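Local coordinates for putative DD-carboxypeptidase TP_0574 (Treponema pallidum, PDB 1O75), which binds penicillin and shows zinc-dependent carboxypeptidase activity on synthetic depsipeptides, possibly limiting peptidoglycan cross-linking as a D,D-carboxypeptidase, at residues D211-V217 against S232-A238; H245-Y251 against T288-I294; T257-D261 against R314-I318. The protein carries 2 engineered substitutions. The contacts are given in a common frame with arbitrary orientation. Residue numbers count along the deposited sequence, not the author numbering.

Interaction 1: residues D211-V217 against S232-A238; sequences DLVVDTV and SVMLKRA
Two antiparallel strands pair as a beta hairpin, 211-217 forming an outer strand of a four-stranded sheet and 232-238 the strand next to it. The axes of strands 212-214 and 232-237 approach to 4.6 Å, with 135° between N-to-C directions. Val213 and Lys236 form a hydrogen-bonded pair (Val213 N to Lys236 O 2.9 Å, Lys236 N to Val213 O 3.0 Å), flanked by Ala238 N to Asp211 O at 2.8 Å. The chain turns a corner at a classic beta bulge: Asp215, with phi/psi -96/-61, and Thr216 both face Met234. Asp215 N reaches Met234 O at 2.7 Å, Thr216 N only weakly at 3.4 Å, and Met234 N donates to Thr216 O at 2.8 Å. The bulge sends Asp215 (chi1 t) toward the partner strand, where one water joins Asp215 OD2 to Leu235 O and another Asp215 OD1 to Lys236 NZ. On the buried side Leu212 CD1 meets Leu235 CD1 at 3.7 Å, against Tyr251 of helix 245-252. Met234 lines the sulfated-sugar pocket, its mmm side chain leading away from 211-217.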
loop_
_atom_site.group_PDB
_atom_site.type_symbol
_atom_site.label_atom_id
_atom_site.label_comp_id
_atom_site.label_asym_id
_atom_site.label_seq_id
_atom_site.Cartn_x
_atom_site.Cartn_y
_atom_site.Cartn_z
ATOM N N ASP B 211 18.675 -6.489 -15.527
ATOM C CA ASP B 211 17.626 -7.506 -15.634
ATOM C C ASP B 211 16.947 -7.805 -14.301
ATOM O O ASP B 211 17.593 -7.853 -13.254
ATOM C CB ASP B 211 18.183 -8.832 -16.189
ATOM C CG ASP B 211 18.446 -8.784 -17.687
ATOM O OD1 ASP B 211 17.767 -8.028 -18.415
ATOM O OD2 ASP B 211 19.326 -9.532 -18.141
ATOM N N LEU B 212 15.638 -8.019 -14.363
ATOM C CA LEU B 212 14.837 -8.361 -13.195
ATOM C C LEU B 212 14.455 -9.834 -13.210
ATOM O O LEU B 212 14.363 -10.452 -14.271
ATOM C CB LEU B 212 13.528 -7.568 -13.181
ATOM C CG LEU B 212 13.536 -6.044 -13.297
ATOM C CD1 LEU B 212 12.251 -5.502 -12.725
ATOM C CD2 LEU B 212 14.714 -5.481 -12.580
ATOM N N VAL B 213 14.212 -10.376 -12.023
ATOM C CA VAL B 213 13.774 -11.744 -11.840
ATOM C C VAL B 213 12.682 -11.692 -10.771
ATOM O O VAL B 213 12.473 -10.649 -10.117
ATOM C CB VAL B 213 14.924 -12.670 -11.352
ATOM C CG1 VAL B 213 15.984 -12.787 -12.439
ATOM C CG2 VAL B 213 15.527 -12.138 -10.058
ATOM N N VAL B 214 11.997 -12.810 -10.582
ATOM C CA VAL B 214 10.935 -12.893 -9.598
ATOM C C VAL B 214 11.501 -12.882 -8.184
ATOM O O VAL B 214 12.476 -13.569 -7.903
ATOM C CB VAL B 214 10.129 -14.216 -9.763
ATOM C CG1 VAL B 214 9.140 -14.373 -8.595
ATOM C CG2 VAL B 214 9.409 -14.221 -11.103
ATOM N N ASP B 215 10.898 -12.103 -7.290
ATOM C CA ASP B 215 11.339 -12.107 -5.894
ATOM C C ASP B 215 10.365 -13.096 -5.236
ATOM O O ASP B 215 10.766 -14.143 -4.722
ATOM C CB ASP B 215 11.219 -10.700 -5.296
ATOM C CG ASP B 215 11.663 -10.635 -3.840
ATOM O OD1 ASP B 215 12.014 -11.686 -3.269
ATOM O OD2 ASP B 215 11.661 -9.523 -3.272
ATOM N N THR B 216 9.080 -12.771 -5.281
ATOM C CA THR B 216 8.024 -13.646 -4.751
ATOM C C THR B 216 6.770 -13.427 -5.591
ATOM O O THR B 216 6.668 -12.427 -6.325
ATOM C CB THR B 216 7.633 -13.327 -3.298
ATOM O OG1 THR B 216 7.147 -11.979 -3.221
ATOM C CG2 THR B 216 8.818 -13.517 -2.356
ATOM N N VAL B 217 5.819 -14.354 -5.484
ATOM C CA VAL B 217 4.562 -14.259 -6.220
ATOM C C VAL B 217 3.415 -14.489 -5.264
ATOM O O VAL B 217 3.399 -15.502 -4.560
ATOM C CB VAL B 217 4.427 -15.341 -7.301
ATOM C CG1 VAL B 217 3.078 -15.188 -7.997
ATOM C CG2 VAL B 217 5.562 -15.249 -8.295
ATOM N N SER B 232 0.282 -11.513 -8.091
ATOM C CA SER B 232 1.051 -10.313 -7.816
ATOM C C SER B 232 2.509 -10.712 -7.853
ATOM O O SER B 232 2.995 -11.398 -6.949
ATOM C CB SER B 232 0.718 -9.769 -6.424
ATOM O OG SER B 232 -0.547 -9.148 -6.450
ATOM N N VAL B 233 3.210 -10.287 -8.889
ATOM C CA VAL B 233 4.603 -10.646 -8.998
ATOM C C VAL B 233 5.495 -9.557 -8.387
ATOM O O VAL B 233 5.519 -8.430 -8.882
ATOM C CB VAL B 233 4.980 -10.870 -10.490
ATOM C CG1 VAL B 233 6.434 -11.321 -10.613
ATOM C CG2 VAL B 233 4.037 -11.900 -11.125
ATOM N N MET B 234 6.188 -9.873 -7.297
ATOM C CA MET B 234 7.119 -8.911 -6.703
ATOM C C MET B 234 8.447 -9.152 -7.414
ATOM O O MET B 234 8.856 -10.301 -7.604
ATOM C CB MET B 234 7.259 -9.148 -5.205
ATOM C CG MET B 234 5.997 -8.801 -4.424
ATOM S SD MET B 234 5.853 -7.022 -4.186
ATOM C CE MET B 234 7.161 -6.800 -2.903
ATOM N N LEU B 235 9.126 -8.078 -7.798
ATOM C CA LEU B 235 10.380 -8.184 -8.555
ATOM C C LEU B 235 11.656 -7.777 -7.815
ATOM O O LEU B 235 11.608 -7.001 -6.853
ATOM C CB LEU B 235 10.254 -7.321 -9.813
ATOM C CG LEU B 235 9.049 -7.654 -10.707
ATOM C CD1 LEU B 235 8.850 -6.549 -11.718
ATOM C CD2 LEU B 235 9.281 -8.981 -11.445
ATOM N N LYS B 236 12.793 -8.321 -8.248
ATOM C CA LYS B 236 14.089 -7.941 -7.683
ATOM C C LYS B 236 15.106 -8.018 -8.818
ATOM O O LYS B 236 14.792 -8.488 -9.920
ATOM C CB LYS B 236 14.496 -8.839 -6.499
ATOM C CG LYS B 236 14.806 -10.290 -6.853
ATOM C CD LYS B 236 15.134 -11.106 -5.590
ATOM C CE LYS B 236 15.628 -12.514 -5.948
ATOM N NZ LYS B 236 15.916 -13.302 -4.724
ATOM N N ARG B 237 16.316 -7.537 -8.571
ATOM C CA ARG B 237 17.325 -7.543 -9.609
ATOM C C ARG B 237 17.925 -8.930 -9.755
ATOM O O ARG B 237 17.974 -9.704 -8.786
ATOM C CB ARG B 237 18.419 -6.516 -9.293
ATOM C CG ARG B 237 18.909 -5.771 -10.530
ATOM C CD ARG B 237 19.761 -4.551 -10.160
ATOM N NE ARG B 237 20.968 -4.948 -9.445
ATOM C CZ ARG B 237 21.823 -4.093 -8.894
ATOM N NH1 ARG B 237 21.595 -2.787 -8.984
ATOM N NH2 ARG B 237 22.894 -4.543 -8.243
ATOM N N ALA B 238 18.395 -9.230 -10.963
ATOM C CA ALA B 238 18.963 -10.544 -11.267
ATOM C C ALA B 238 20.035 -10.984 -10.264
ATOM O O ALA B 238 20.113 -12.161 -9.924
ATOM C CB ALA B 238 19.524 -10.558 -12.716
HETATM O O HOH W 1 10.335 -7.260 -4.259
HETATM O O HOH W 2 13.330 -13.907 -3.404
#

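Interaction 2: residues H245-Y251 against T288-I294; sequences HREFIDY and TGRVPRI. With PDX (2,3-di-O-sulfo-alpha-D-glucopyranose), chain C; PDX (2,3-di-O-sulfo-alpha-D-glucopyranose), chain D.
The loop that binds the sulfated sugars is backed by the short helix 245-252. Segment 288-294 passes the helix as an irregular chain, makes an inverse gamma turn centred on Pro292 (phi/psi -74/68; Arg293 N to Val291 O 2.8 Å) and enters a strand at Arg293. His245 (chi1 t) donates from NE2 to Thr288 O at 2.7 Å, nearly linearly, while Arg290 CG sits over its ring face, 4.1 Å from the centroid, as a CH-pi contact. Phe248, also t, receives Pro292 CA over its face at 3.5 Å from the centroid; Arg293 O and Ile294 CG1 lie at its edge. Three residues on, Tyr251 CE2 touches Ile294 CD1 at 3.4 Å. The loop's far side holds the ligand: Arg290 N donates to O2X of the chain C sugar at 2.9 Å, Val291 N weakly to its O1S at 3.4 Å, Arg293 NH2 weakly to its O3S at 2.8 Å, and Gly289 CA lies 3.0 Å from that O1S, where a CB would clash. Arg290 NH2 turns instead to Leu243 O of the second subunit. With the helix's aromatic rings packed on one side of the loop, its backbone NH groups and the Arg293 guanidinium are directed at the anionic sulfates.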
loop_
_atom_site.group_PDB
_atom_site.type_symbol
_atom_site.label_atom_id
_atom_site.label_comp_id
_atom_site.label_asym_id
_atom_site.label_seq_id
_atom_site.Cartn_x
_atom_site.Cartn_y
_atom_site.Cartn_z
ATOM N N HIS B 245 13.637 2.589 -6.318
ATOM C CA HIS B 245 12.417 3.123 -6.938
ATOM C C HIS B 245 12.745 3.410 -8.401
ATOM O O HIS B 245 11.965 3.097 -9.305
ATOM C CB HIS B 245 11.984 4.419 -6.212
ATOM C CG HIS B 245 10.626 4.931 -6.596
ATOM N ND1 HIS B 245 10.215 6.220 -6.312
ATOM C CD2 HIS B 245 9.573 4.331 -7.205
ATOM C CE1 HIS B 245 8.972 6.390 -6.728
ATOM N NE2 HIS B 245 8.558 5.259 -7.276
ATOM N N ARG B 246 13.925 3.971 -8.642
ATOM C CA ARG B 246 14.319 4.284 -10.006
ATOM C C ARG B 246 14.439 3.039 -10.899
ATOM O O ARG B 246 14.027 3.057 -12.058
ATOM C CB ARG B 246 15.641 5.058 -10.010
ATOM C CG ARG B 246 16.245 5.225 -11.395
ATOM C CD ARG B 246 16.903 6.584 -11.533
ATOM N NE ARG B 246 17.631 6.928 -10.318
ATOM C CZ ARG B 246 17.950 8.167 -9.957
ATOM N NH1 ARG B 246 17.607 9.197 -10.725
ATOM N NH2 ARG B 246 18.586 8.379 -8.809
ATOM N N GLU B 247 15.002 1.964 -10.369
ATOM C CA GLU B 247 15.130 0.750 -11.179
ATOM C C GLU B 247 13.752 0.158 -11.518
ATOM O O GLU B 247 13.545 -0.341 -12.615
ATOM C CB GLU B 247 16.017 -0.285 -10.467
ATOM C CG GLU B 247 17.519 0.125 -10.451
ATOM C CD GLU B 247 18.350 -0.739 -9.518
ATOM O OE1 GLU B 247 17.811 -1.215 -8.496
ATOM O OE2 GLU B 247 19.548 -0.936 -9.790
ATOM N N PHE B 248 12.811 0.222 -10.594
ATOM C CA PHE B 248 11.482 -0.311 -10.868
ATOM C C PHE B 248 10.770 0.555 -11.884
ATOM O O PHE B 248 10.133 0.055 -12.814
ATOM C CB PHE B 248 10.642 -0.384 -9.593
ATOM C CG PHE B 248 9.230 -0.847 -9.840
ATOM C CD1 PHE B 248 8.974 -2.146 -10.296
ATOM C CD2 PHE B 248 8.162 0.019 -9.642
ATOM C CE1 PHE B 248 7.669 -2.568 -10.547
ATOM C CE2 PHE B 248 6.857 -0.388 -9.890
ATOM C CZ PHE B 248 6.606 -1.678 -10.341
ATOM N N ILE B 249 10.881 1.869 -11.728
ATOM C CA ILE B 249 10.236 2.754 -12.682
ATOM C C ILE B 249 10.778 2.548 -14.103
ATOM O O ILE B 249 10.018 2.555 -15.071
ATOM C CB ILE B 249 10.394 4.227 -12.224
ATOM C CG1 ILE B 249 9.514 4.447 -10.996
ATOM C CG2 ILE B 249 9.989 5.191 -13.335
ATOM C CD1 ILE B 249 8.048 4.163 -11.244
ATOM N N ASP B 250 12.090 2.370 -14.239
ATOM C CA ASP B 250 12.663 2.161 -15.568
ATOM C C ASP B 250 12.029 0.904 -16.177
ATOM O O ASP B 250 11.769 0.840 -17.374
ATOM C CB ASP B 250 14.186 1.972 -15.499
ATOM C CG ASP B 250 14.940 3.287 -15.293
ATOM O OD1 ASP B 250 14.382 4.364 -15.602
ATOM O OD2 ASP B 250 16.105 3.249 -14.840
ATOM N N TYR B 251 11.786 -0.098 -15.350
ATOM C CA TYR B 251 11.174 -1.315 -15.866
ATOM C C TYR B 251 9.717 -1.088 -16.319
ATOM O O TYR B 251 9.373 -1.397 -17.462
ATOM C CB TYR B 251 11.215 -2.430 -14.826
ATOM C CG TYR B 251 10.654 -3.750 -15.362
ATOM C CD1 TYR B 251 11.405 -4.538 -16.239
ATOM C CD2 TYR B 251 9.371 -4.192 -15.008
ATOM C CE1 TYR B 251 10.902 -5.745 -16.755
ATOM C CE2 TYR B 251 8.844 -5.402 -15.525
ATOM C CZ TYR B 251 9.620 -6.167 -16.397
ATOM O OH TYR B 251 9.111 -7.319 -16.960
ATOM N N THR B 288 3.121 3.523 -9.793
ATOM C CA THR B 288 4.429 4.171 -9.870
ATOM C C THR B 288 5.056 4.344 -8.490
ATOM O O THR B 288 6.025 5.091 -8.323
ATOM C CB THR B 288 4.299 5.547 -10.520
ATOM O OG1 THR B 288 3.369 6.326 -9.766
ATOM C CG2 THR B 288 3.804 5.414 -11.928
ATOM N N GLY B 289 4.488 3.664 -7.507
ATOM C CA GLY B 289 4.992 3.725 -6.157
ATOM C C GLY B 289 6.302 2.970 -5.970
ATOM O O GLY B 289 6.943 2.550 -6.932
ATOM N N ARG B 290 6.695 2.792 -4.714
ATOM C CA ARG B 290 7.948 2.134 -4.390
ATOM C C ARG B 290 7.943 0.606 -4.373
ATOM O O ARG B 290 9.008 0.002 -4.389
ATOM C CB ARG B 290 8.437 2.655 -3.043
ATOM C CG ARG B 290 8.755 4.150 -3.057
ATOM C CD ARG B 290 8.537 4.722 -1.693
ATOM N NE ARG B 290 9.173 6.024 -1.528
ATOM C CZ ARG B 290 10.483 6.228 -1.629
ATOM N NH1 ARG B 290 11.303 5.213 -1.909
ATOM N NH2 ARG B 290 10.973 7.438 -1.415
ATOM N N VAL B 291 6.770 -0.016 -4.346
ATOM C CA VAL B 291 6.690 -1.474 -4.313
ATOM C C VAL B 291 6.836 -2.012 -5.739
ATOM O O VAL B 291 6.000 -1.748 -6.597
ATOM C CB VAL B 291 5.360 -1.924 -3.703
ATOM C CG1 VAL B 291 5.329 -3.448 -3.562
ATOM C CG2 VAL B 291 5.186 -1.271 -2.341
ATOM N N PRO B 292 7.903 -2.784 -6.004
ATOM C CA PRO B 292 8.184 -3.356 -7.328
ATOM C C PRO B 292 7.263 -4.525 -7.661
ATOM O O PRO B 292 7.686 -5.682 -7.758
ATOM C CB PRO B 292 9.661 -3.751 -7.210
ATOM C CG PRO B 292 9.734 -4.261 -5.791
ATOM C CD PRO B 292 8.875 -3.263 -4.996
ATOM N N ARG B 293 5.991 -4.211 -7.847
ATOM C CA ARG B 293 4.994 -5.232 -8.107
ATOM C C ARG B 293 4.271 -5.066 -9.440
ATOM O O ARG B 293 4.000 -3.945 -9.877
ATOM C CB ARG B 293 3.978 -5.193 -6.955
ATOM C CG ARG B 293 2.700 -5.995 -7.134
ATOM C CD ARG B 293 1.838 -5.867 -5.871
ATOM N NE ARG B 293 1.598 -4.458 -5.566
ATOM C CZ ARG B 293 1.572 -3.917 -4.349
ATOM N NH1 ARG B 293 1.770 -4.656 -3.264
ATOM N NH2 ARG B 293 1.361 -2.612 -4.225
ATOM N N ILE B 294 3.998 -6.179 -10.107
ATOM C CA ILE B 294 3.216 -6.144 -11.335
ATOM C C ILE B 294 2.161 -7.205 -11.115
ATOM O O ILE B 294 2.489 -8.325 -10.723
ATOM C CB ILE B 294 4.048 -6.452 -12.572
ATOM C CG1 ILE B 294 5.061 -5.314 -12.775
ATOM C CG2 ILE B 294 3.132 -6.551 -13.814
ATOM C CD1 ILE B 294 5.716 -5.329 -14.096
HETATM C C1 PDX C . 1.022 0.878 -1.751
HETATM C C2 PDX C . 1.673 1.982 -2.569
HETATM C C3 PDX C . 2.233 3.063 -1.651
HETATM C C4 PDX C . 1.188 3.599 -0.670
HETATM C C5 PDX C . 0.591 2.438 0.101
HETATM C C6 PDX C . -0.497 2.830 1.041
HETATM O O2 PDX C . 2.716 1.373 -3.359
HETATM O O3 PDX C . 2.683 4.154 -2.466
HETATM O O4 PDX C . 1.746 4.613 0.206
HETATM O O5 PDX C . 0.034 1.423 -0.826
HETATM O O6 PDX C . -1.686 2.051 0.772
HETATM O O1S PDX C . 3.745 1.106 -5.417
HETATM O O2S PDX C . 1.805 2.493 -5.359
HETATM O O3S PDX C . 1.562 0.071 -5.050
HETATM O O1X PDX C . 4.055 5.743 -3.395
HETATM O O2X PDX C . 4.923 3.683 -2.562
HETATM O O3X PDX C . 4.207 5.373 -1.021
HETATM S S PDX C . 2.562 1.323 -4.823
HETATM S "S'" PDX C . 4.068 4.718 -2.345
HETATM C C1 PDX D . 3.678 -3.669 0.112
HETATM C C2 PDX D . 4.739 -2.878 0.916
HETATM C C3 PDX D . 4.050 -1.983 1.964
HETATM C C4 PDX D . 2.976 -1.070 1.322
HETATM C C5 PDX D . 2.022 -1.893 0.445
HETATM C C6 PDX D . 1.139 -1.010 -0.385
HETATM O O1 PDX D . 2.964 -4.507 1.010
HETATM O O2 PDX D . 5.639 -3.779 1.596
HETATM O O3 PDX D . 5.047 -1.135 2.597
HETATM O O4 PDX D . 2.363 -0.246 2.345
HETATM O O5 PDX D . 2.767 -2.723 -0.522
HETATM O O6 PDX D . 1.904 0.078 -0.981
HETATM O O1S PDX D . 7.769 -4.750 1.764
HETATM O O2S PDX D . 6.781 -4.607 -0.459
HETATM O O3S PDX D . 7.650 -2.676 0.651
HETATM O O1X PDX D . 4.120 -0.427 4.552
HETATM O O2X PDX D . 5.724 -2.215 4.616
HETATM O O3X PDX D . 6.471 -0.014 4.114
HETATM S S PDX D . 7.011 -3.938 1.006
HETATM S "S'" PDX D . 5.413 -0.999 4.047
#

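Interaction 3: residues T257-D261 against R314-I318; sequences TVRYD and RLTLI. With XE (xenon), chain F.
Strands 257-261 and 314-318 are the two middle strands of a four-stranded antiparallel sheet, in a domain of the E-set (immunoglobulin-like) clan. Their axes lie 4.7 Å apart at 161°, in regular register: Thr257-Ile318, Arg259-Thr316 and Asp261-Arg314 are hydrogen-bonded pairs, with Arg259 N to Thr316 O and Thr316 N to Arg259 O both 3.0 Å; Val258-Leu317 and Tyr260-Leu315 are the non-hydrogen-bonded pairs. The latter four side chains build the face turned to Cys296 of strand 293-298. There Val258 CG1 fits between its neighbours, 4.2 Å from Leu315 CB and 3.9 Å from Leu317 CD1, while Leu315 CD2 fills the space beside the Tyr260 ring, 3.7 Å from Tyr260 CD1. On the other face Thr257 CG2 meets Ile318 CD1 at 4.0 Å, covered by Tyr20 of helix 17-25, and Arg259 (ttt) salt-bridges through NE to Asp261 OD1 at 2.9 Å, which also bonds Ser275 OG. Tyr260 (chi1 m) lines a xenon cavity, its OH held by Gly297 O; the xenon atom sits over the ring face, 3.5 Å from Tyr260 CZ.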
loop_
_atom_site.group_PDB
_atom_site.type_symbol
_atom_site.label_atom_id
_atom_site.label_comp_id
_atom_site.label_asym_id
_atom_site.label_seq_id
_atom_site.Cartn_x
_atom_site.Cartn_y
_atom_site.Cartn_z
ATOM N N THR B 257 3.782 -6.128 -22.172
ATOM C CA THR B 257 2.655 -7.033 -21.995
ATOM C C THR B 257 3.005 -8.333 -21.271
ATOM O O THR B 257 4.142 -8.511 -20.793
ATOM C CB THR B 257 2.050 -7.291 -23.408
ATOM O OG1 THR B 257 0.787 -7.958 -23.301
ATOM C CG2 THR B 257 3.036 -8.119 -24.288
ATOM N N VAL B 258 2.017 -9.231 -21.165
ATOM C CA VAL B 258 2.215 -10.511 -20.495
ATOM C C VAL B 258 1.561 -11.637 -21.283
ATOM O O VAL B 258 0.427 -11.500 -21.764
ATOM C CB VAL B 258 1.548 -10.563 -19.087
ATOM C CG1 VAL B 258 2.081 -11.786 -18.296
ATOM C CG2 VAL B 258 1.800 -9.300 -18.337
ATOM N N ARG B 259 2.267 -12.753 -21.396
ATOM C CA ARG B 259 1.717 -13.921 -22.066
ATOM C C ARG B 259 1.286 -14.895 -20.979
ATOM O O ARG B 259 1.999 -15.089 -19.991
ATOM C CB ARG B 259 2.777 -14.594 -22.930
ATOM C CG ARG B 259 2.239 -15.833 -23.683
ATOM C CD ARG B 259 3.413 -16.640 -24.277
ATOM N NE ARG B 259 2.949 -17.808 -25.016
ATOM C CZ ARG B 259 2.806 -17.839 -26.337
ATOM N NH1 ARG B 259 3.092 -16.764 -27.053
ATOM N NH2 ARG B 259 2.381 -18.944 -26.941
ATOM N N TYR B 260 0.115 -15.495 -21.128
ATOM C CA TYR B 260 -0.318 -16.505 -20.157
ATOM C C TYR B 260 -0.213 -17.884 -20.860
ATOM O O TYR B 260 -0.794 -18.057 -21.933
ATOM C CB TYR B 260 -1.800 -16.328 -19.756
ATOM C CG TYR B 260 -2.135 -15.070 -18.950
ATOM C CD1 TYR B 260 -1.123 -14.272 -18.401
ATOM C CD2 TYR B 260 -3.470 -14.700 -18.725
ATOM C CE1 TYR B 260 -1.429 -13.125 -17.638
ATOM C CE2 TYR B 260 -3.795 -13.555 -17.961
ATOM C CZ TYR B 260 -2.766 -12.778 -17.423
ATOM O OH TYR B 260 -3.076 -11.665 -16.669
ATOM N N ASP B 261 0.518 -18.834 -20.277
ATOM C CA ASP B 261 0.563 -20.200 -20.826
ATOM C C ASP B 261 -0.157 -21.037 -19.752
ATOM O O ASP B 261 0.178 -20.963 -18.565
ATOM C CB ASP B 261 1.989 -20.721 -21.018
ATOM C CG ASP B 261 2.688 -20.085 -22.191
ATOM O OD1 ASP B 261 2.042 -19.842 -23.228
ATOM O OD2 ASP B 261 3.891 -19.846 -22.086
ATOM N N ARG B 314 1.776 -20.213 -16.406
ATOM C CA ARG B 314 3.138 -19.722 -16.506
ATOM C C ARG B 314 2.947 -18.342 -17.117
ATOM O O ARG B 314 2.395 -18.230 -18.217
ATOM C CB ARG B 314 3.979 -20.602 -17.442
ATOM C CG ARG B 314 5.334 -19.991 -17.784
ATOM C CD ARG B 314 6.355 -21.071 -18.191
ATOM N NE ARG B 314 6.720 -21.907 -17.043
ATOM C CZ ARG B 314 7.288 -23.103 -17.133
ATOM N NH1 ARG B 314 7.568 -23.629 -18.330
ATOM N NH2 ARG B 314 7.575 -23.777 -16.028
ATOM N N LEU B 315 3.385 -17.307 -16.400
ATOM C CA LEU B 315 3.253 -15.919 -16.855
ATOM C C LEU B 315 4.600 -15.420 -17.366
ATOM O O LEU B 315 5.615 -15.605 -16.708
ATOM C CB LEU B 315 2.825 -15.006 -15.675
ATOM C CG LEU B 315 1.751 -15.553 -14.746
ATOM C CD1 LEU B 315 1.388 -14.519 -13.682
ATOM C CD2 LEU B 315 0.533 -15.936 -15.561
ATOM N N THR B 316 4.606 -14.778 -18.523
ATOM C CA THR B 316 5.853 -14.242 -19.037
ATOM C C THR B 316 5.702 -12.725 -19.217
ATOM O O THR B 316 4.945 -12.287 -20.064
ATOM C CB THR B 316 6.219 -14.891 -20.399
ATOM O OG1 THR B 316 6.351 -16.308 -20.217
ATOM C CG2 THR B 316 7.568 -14.335 -20.930
ATOM N N LEU B 317 6.437 -11.947 -18.419
ATOM C CA LEU B 317 6.410 -10.474 -18.496
ATOM C C LEU B 317 7.350 -10.029 -19.618
ATOM O O LEU B 317 8.515 -10.396 -19.628
ATOM C CB LEU B 317 6.907 -9.871 -17.171
ATOM C CG LEU B 317 5.937 -9.701 -15.998
ATOM C CD1 LEU B 317 4.961 -10.808 -15.925
ATOM C CD2 LEU B 317 6.745 -9.579 -14.719
ATOM N N ILE B 318 6.843 -9.204 -20.523
ATOM C CA ILE B 318 7.588 -8.729 -21.675
ATOM C C ILE B 318 7.827 -7.218 -21.613
ATOM O O ILE B 318 6.882 -6.425 -21.588
ATOM C CB ILE B 318 6.820 -9.108 -22.951
ATOM C CG1 ILE B 318 6.720 -10.654 -23.022
ATOM C CG2 ILE B 318 7.516 -8.534 -24.171
ATOM C CD1 ILE B 318 5.694 -11.139 -24.017
HETATM XE XE XE F . -3.126 -14.380 -14.284
HETATM O O HOH W 3 4.059 -17.381 -20.460
#

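From the N terminus, interaction 1 comes first, closing a hairpin with 14 residues between its segments before the chain enters helix 245-252. That helix opens interaction 2, and the strand following it opens interaction 3; the loop segment 288-294 closes the former and strand 311-319 the latter, so these two contacts cross whereas interaction 1 precedes both. Interactions 1 and 2 share a sheet, since strand 229-237 bonds to strand 293-298 through Val233 N to Ile294 O and Leu235 N to Pro292 O, both 2.8 Å. The second sheet, holding interaction 3, meets them through Leu317, whose CD2 packs against Leu235 CD2 at 4.2 Å and whose CB lies 3.4 Å from Tyr251 OH.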